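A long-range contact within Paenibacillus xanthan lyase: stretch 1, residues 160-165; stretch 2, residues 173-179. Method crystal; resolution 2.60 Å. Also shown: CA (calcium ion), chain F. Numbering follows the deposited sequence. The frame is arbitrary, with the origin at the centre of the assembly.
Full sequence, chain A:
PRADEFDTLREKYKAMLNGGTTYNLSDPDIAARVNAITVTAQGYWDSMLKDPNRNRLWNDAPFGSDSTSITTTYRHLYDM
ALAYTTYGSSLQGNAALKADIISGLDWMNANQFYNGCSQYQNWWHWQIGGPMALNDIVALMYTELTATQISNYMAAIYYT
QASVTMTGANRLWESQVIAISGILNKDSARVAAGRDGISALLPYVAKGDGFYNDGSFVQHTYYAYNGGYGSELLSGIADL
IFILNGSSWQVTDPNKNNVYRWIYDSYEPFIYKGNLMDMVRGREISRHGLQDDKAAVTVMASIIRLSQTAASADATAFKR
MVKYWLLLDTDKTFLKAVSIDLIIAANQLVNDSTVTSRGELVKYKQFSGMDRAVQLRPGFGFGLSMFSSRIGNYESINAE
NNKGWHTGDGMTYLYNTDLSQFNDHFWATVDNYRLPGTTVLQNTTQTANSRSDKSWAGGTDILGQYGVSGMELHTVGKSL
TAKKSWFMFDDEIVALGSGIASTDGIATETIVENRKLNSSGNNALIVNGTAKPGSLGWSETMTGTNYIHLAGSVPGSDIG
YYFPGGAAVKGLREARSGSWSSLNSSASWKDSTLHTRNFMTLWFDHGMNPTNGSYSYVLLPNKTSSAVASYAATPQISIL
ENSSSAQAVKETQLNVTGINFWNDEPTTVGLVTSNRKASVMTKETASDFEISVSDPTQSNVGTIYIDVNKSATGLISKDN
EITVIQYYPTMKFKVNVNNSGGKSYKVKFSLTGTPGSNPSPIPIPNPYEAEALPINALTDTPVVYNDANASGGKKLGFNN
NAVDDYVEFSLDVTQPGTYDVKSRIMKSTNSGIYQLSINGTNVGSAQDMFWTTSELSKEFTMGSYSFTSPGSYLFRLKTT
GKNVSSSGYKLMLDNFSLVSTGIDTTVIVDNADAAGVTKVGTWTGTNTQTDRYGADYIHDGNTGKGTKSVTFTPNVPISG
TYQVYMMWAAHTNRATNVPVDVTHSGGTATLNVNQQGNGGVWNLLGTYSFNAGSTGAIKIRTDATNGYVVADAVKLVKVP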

ATOM      1  N   THR A 160      14.209   5.472  39.335  1.00 22.22           N
ATOM      2  CA  THR A 160      14.217   4.533  38.218  1.00 19.93           C
ATOM      3  C   THR A 160      13.678   5.136  36.919  1.00 18.99           C
ATOM      4  O   THR A 160      14.106   4.745  35.836  1.00 23.47           O
ATOM      5  CB  THR A 160      13.431   3.254  38.540  1.00 19.37           C
ATOM      6  OG1 THR A 160      12.041   3.566  38.689  1.00 16.86           O
ATOM      7  CG2 THR A 160      13.946   2.616  39.816  1.00 20.77           C
ATOM      8  N   GLN A 161      12.752   6.087  37.019  1.00 15.49           N
ATOM      9  CA  GLN A 161      12.123   6.657  35.824  1.00 15.62           C
ATOM     10  C   GLN A 161      12.179   8.179  35.839  1.00 18.66           C
ATOM     11  O   GLN A 161      11.194   8.846  36.182  1.00 15.51           O
ATOM     12  CB  GLN A 161      10.671   6.183  35.708  1.00 16.21           C
ATOM     13  CG  GLN A 161       9.973   6.578  34.418  1.00 13.13           C
ATOM     14  CD  GLN A 161      10.749   6.132  33.216  1.00 15.36           C
ATOM     15  OE1 GLN A 161      11.438   6.930  32.587  1.00 18.24           O
ATOM     16  NE2 GLN A 161      10.666   4.848  32.895  1.00 14.53           N
ATOM     17  N   ALA A 162      13.331   8.725  35.446  1.00 19.82           N
ATOM     18  CA  ALA A 162      13.612  10.152  35.632  1.00 17.76           C
ATOM     19  C   ALA A 162      13.124  11.045  34.507  1.00 18.77           C
ATOM     20  O   ALA A 162      12.698  12.169  34.754  1.00 23.57           O
ATOM     21  CB  ALA A 162      15.094  10.382  35.859  1.00 18.09           C
ATOM     22  N   SER A 163      13.210  10.557  33.273  1.00 20.80           N
ATOM     23  CA  SER A 163      12.846  11.369  32.115  1.00 20.11           C
ATOM     24  C   SER A 163      12.365  10.500  30.969  1.00 20.19           C
ATOM     25  O   SER A 163      12.523   9.285  30.996  1.00 22.91           O
ATOM     26  CB  SER A 163      14.052  12.168  31.645  1.00 16.22           C
ATOM     27  OG  SER A 163      15.046  11.291  31.144  1.00 19.98           O
ATOM     28  N   VAL A 164      11.779  11.136  29.961  1.00 19.89           N
ATOM     29  CA  VAL A 164      11.348  10.442  28.758  1.00 15.51           C
ATOM     30  C   VAL A 164      12.467  10.459  27.730  1.00 18.95           C
ATOM     31  O   VAL A 164      12.894  11.527  27.303  1.00 21.53           O
ATOM     32  CB  VAL A 164      10.157  11.154  28.131  1.00 15.47           C
ATOM     33  CG1 VAL A 164       9.761  10.459  26.841  1.00 16.98           C
ATOM     34  CG2 VAL A 164       8.988  11.212  29.109  1.00 13.56           C
ATOM     35  N   THR A 165      12.962   9.290  27.331  1.00 19.62           N
ATOM     36  CA  THR A 165      14.030   9.246  26.329  1.00 17.79           C
ATOM     37  C   THR A 165      13.804   8.184  25.254  1.00 19.98           C
ATOM     38  O   THR A 165      14.471   8.179  24.215  1.00 25.14           O
ATOM     39  CB  THR A 165      15.408   8.954  26.957  1.00 20.02           C
ATOM     40  OG1 THR A 165      15.502   7.557  27.280  1.00 18.14           O
ATOM     41  CG2 THR A 165      15.649   9.811  28.194  1.00 15.64           C
TER
HETATM   42 CA    CA F1105      13.210   7.033  31.207  1.00 16.74          CA
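Stretch 2, residues 173-179: WESQVIA

Stretch 2 is helical from Trp173 to Ala179 and forms part of a helix that runs on beyond it at both ends. Its phi values run from -53° to -66° and its psi values from -37° to -48°, and the i to i+4 ladder is intact: Val177 N donates to Trp173 O at 2.9 Å, Ile178 N to Glu174 O at 2.8 Å and Ala179 N to Ser175 O at 2.8 Å. Stretch 1 has no such regularity. Thr160 still has helical angles, -76/-30, but Gln161 at -129/81 is the first residue to leave them, and the chain continues as a loop through Thr165. The end-to-end CA vectors, Thr160 to Thr165 and Trp173 to Ala179, are closer to perpendicular than to antiparallel, so stretch 1 passes roughly across the helix. Glu174 meets Gln161, Ser163, Val164 and Thr165, while Val177 meets Gln161 and Ile178 meets Gln161 to Val164. The backbones come nearest at Val164 and Glu174, whose CA atoms are 5.6 Å apart. Together the two stretches bury 378 Å² against each other.

A calcium ion links the two stretches. It is bound by three protein oxygens, Gln161 OE1, Ser163 O and Glu174 OE2, at 2.2, 2.4 and 2.5 Å respectively from the calcium ion (CA of chain F), so the loop supplies two ligands and the helix one. Four waters complete a set of seven, at 2.3 to 2.5 Å. Shared coordination accounts for two short oxygen pairs that are not hydrogen bonds: Gln161 OE1 to Ser163 O at 3.0 Å, and Ser163 O to Glu174 OE2 at 3.2 Å. Each of these waters also hydrogen-bonds stretch 1. Water 1 donates to Thr160 O at 3.2 Å, and water 2 accepts from Gln161 NE2 at 3.1 Å; water 3 hydrogen-bonds Ser163 OG at 2.9 Å and water 4 Thr165 OG1 at 3.0 Å.

One direct hydrogen bond crosses between the stretches. Thr165 N donates to Glu174 OE2 at 3.0 Å with an N-H...acceptor angle of 163°, close to linear. The same carboxylate oxygen therefore serves both the calcium and a backbone amide. Glu174 directs its CA-to-CB bond toward the loop, and its extended chi2 of 179° helps carry the carboxylate out to the ion.

Packing contacts lie beside this polar centre. Ile178, also pointing toward stretch 1, brings CD1 to 3.8 Å from Val164 CG2, an apolar side-chain contact, and to 3.5 Å from Ser163 C, so its tip lies against loop backbone as well. Val164 leaves CA sideways, yet its CG1 is 3.6 Å from Glu174 OE1 and its CG2 3.9 Å from Ser175 OG. Gln161 packs through its aliphatic portion: its CG is 3.5 Å from Val177 CG1 and 4.0 Å from Ile178 CG1, while its OE1, beyond that portion, binds the ion. Trp173, Gln176 and Ala179 make no contact with stretch 1.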

ATOM      1  N   TRP A 173       4.876   4.611  28.103  1.00 20.60           N
ATOM      2  CA  TRP A 173       4.898   4.158  29.483  1.00 19.65           C
ATOM      3  C   TRP A 173       5.767   5.045  30.350  1.00 16.17           C
ATOM      4  O   TRP A 173       5.441   5.286  31.511  1.00 14.97           O
ATOM      5  CB  TRP A 173       5.370   2.719  29.557  1.00 25.24           C
ATOM      6  CG  TRP A 173       4.443   1.813  28.859  1.00 26.01           C
ATOM      7  CD1 TRP A 173       3.094   1.958  28.744  1.00 24.85           C
ATOM      8  CD2 TRP A 173       4.785   0.624  28.145  1.00 32.71           C
ATOM      9  NE1 TRP A 173       2.567   0.926  28.011  1.00 29.32           N
ATOM     10  CE2 TRP A 173       3.586   0.090  27.629  1.00 40.12           C
ATOM     11  CE3 TRP A 173       5.993  -0.048  27.894  1.00 33.76           C
ATOM     12  CZ2 TRP A 173       3.554  -1.091  26.880  1.00 41.64           C
ATOM     13  CZ3 TRP A 173       5.961  -1.221  27.143  1.00 30.68           C
ATOM     14  CH2 TRP A 173       4.749  -1.728  26.647  1.00 30.92           C
ATOM     15  N   GLU A 174       6.877   5.513  29.793  1.00 15.47           N
ATOM     16  CA  GLU A 174       7.684   6.518  30.470  1.00 15.13           C
ATOM     17  C   GLU A 174       6.775   7.676  30.843  1.00 17.23           C
ATOM     18  O   GLU A 174       6.761   8.133  31.992  1.00 16.40           O
ATOM     19  CB  GLU A 174       8.799   7.029  29.556  1.00 16.80           C
ATOM     20  CG  GLU A 174      10.030   6.156  29.471  1.00 12.81           C
ATOM     21  CD  GLU A 174      11.066   6.729  28.519  1.00 20.51           C
ATOM     22  OE1 GLU A 174      10.716   7.021  27.359  1.00 23.80           O
ATOM     23  OE2 GLU A 174      12.230   6.902  28.927  1.00 25.53           O
ATOM     24  N   SER A 175       5.993   8.115  29.862  1.00 14.51           N
ATOM     25  CA  SER A 175       5.163   9.302  30.004  1.00 13.42           C
ATOM     26  C   SER A 175       4.071   9.093  31.026  1.00 12.15           C
ATOM     27  O   SER A 175       3.861   9.962  31.861  1.00 17.36           O
ATOM     28  CB  SER A 175       4.561   9.727  28.655  1.00 18.42           C
ATOM     29  OG  SER A 175       5.573   9.887  27.679  1.00 12.84           O
ATOM     30  N   GLN A 176       3.368   7.961  30.960  1.00 12.64           N
ATOM     31  CA  GLN A 176       2.363   7.635  31.980  1.00 17.54           C
ATOM     32  C   GLN A 176       2.960   7.612  33.388  1.00 16.13           C
ATOM     33  O   GLN A 176       2.410   8.206  34.305  1.00 17.28           O
ATOM     34  CB  GLN A 176       1.683   6.289  31.696  1.00 18.04           C
ATOM     35  CG  GLN A 176       0.737   6.298  30.503  1.00 27.65           C
ATOM     36  CD  GLN A 176       0.195   4.916  30.162  1.00 39.31           C
ATOM     37  OE1 GLN A 176      -1.019   4.716  30.078  1.00 40.21           O
ATOM     38  NE2 GLN A 176       1.096   3.955  29.952  1.00 32.85           N
ATOM     39  N   VAL A 177       4.086   6.922  33.543  1.00 14.63           N
ATOM     40  CA  VAL A 177       4.721   6.757  34.832  1.00 13.41           C
ATOM     41  C   VAL A 177       5.116   8.109  35.378  1.00 16.54           C
ATOM     42  O   VAL A 177       4.866   8.433  36.547  1.00 15.65           O
ATOM     43  CB  VAL A 177       5.967   5.862  34.728  1.00 13.25           C
ATOM     44  CG1 VAL A 177       6.866   6.075  35.912  1.00 11.47           C
ATOM     45  CG2 VAL A 177       5.549   4.396  34.647  1.00 16.66           C
ATOM     46  N   ILE A 178       5.713   8.909  34.509  1.00 17.03           N
ATOM     47  CA  ILE A 178       6.163  10.237  34.895  1.00 17.23           C
ATOM     48  C   ILE A 178       4.991  11.154  35.234  1.00 15.79           C
ATOM     49  O   ILE A 178       5.015  11.857  36.241  1.00 18.43           O
ATOM     50  CB  ILE A 178       7.068  10.838  33.817  1.00 14.74           C
ATOM     51  CG1 ILE A 178       8.445  10.192  33.920  1.00 15.61           C
ATOM     52  CG2 ILE A 178       7.167  12.335  33.966  1.00 15.19           C
ATOM     53  CD1 ILE A 178       9.363  10.525  32.793  1.00 22.52           C
ATOM     54  N   ALA A 179       3.949  11.115  34.417  1.00 16.31           N
ATOM     55  CA  ALA A 179       2.769  11.925  34.663  1.00 13.04           C
ATOM     56  C   ALA A 179       2.083  11.543  35.965  1.00 15.64           C
ATOM     57  O   ALA A 179       1.697  12.406  36.746  1.00 19.21           O
ATOM     58  CB  ALA A 179       1.803  11.793  33.508  1.00 18.00           C
TER
HETATM   59  O   HOH W   1      14.546   5.744  32.818  1.00 12.09           O
HETATM   60  O   HOH W   2      12.819   4.576  30.643  1.00 16.79           O
HETATM   61  O   HOH W   3      14.975   8.527  32.054  1.00 13.74           O
HETATM   62  O   HOH W   4      15.169   6.513  30.087  1.00 14.57           O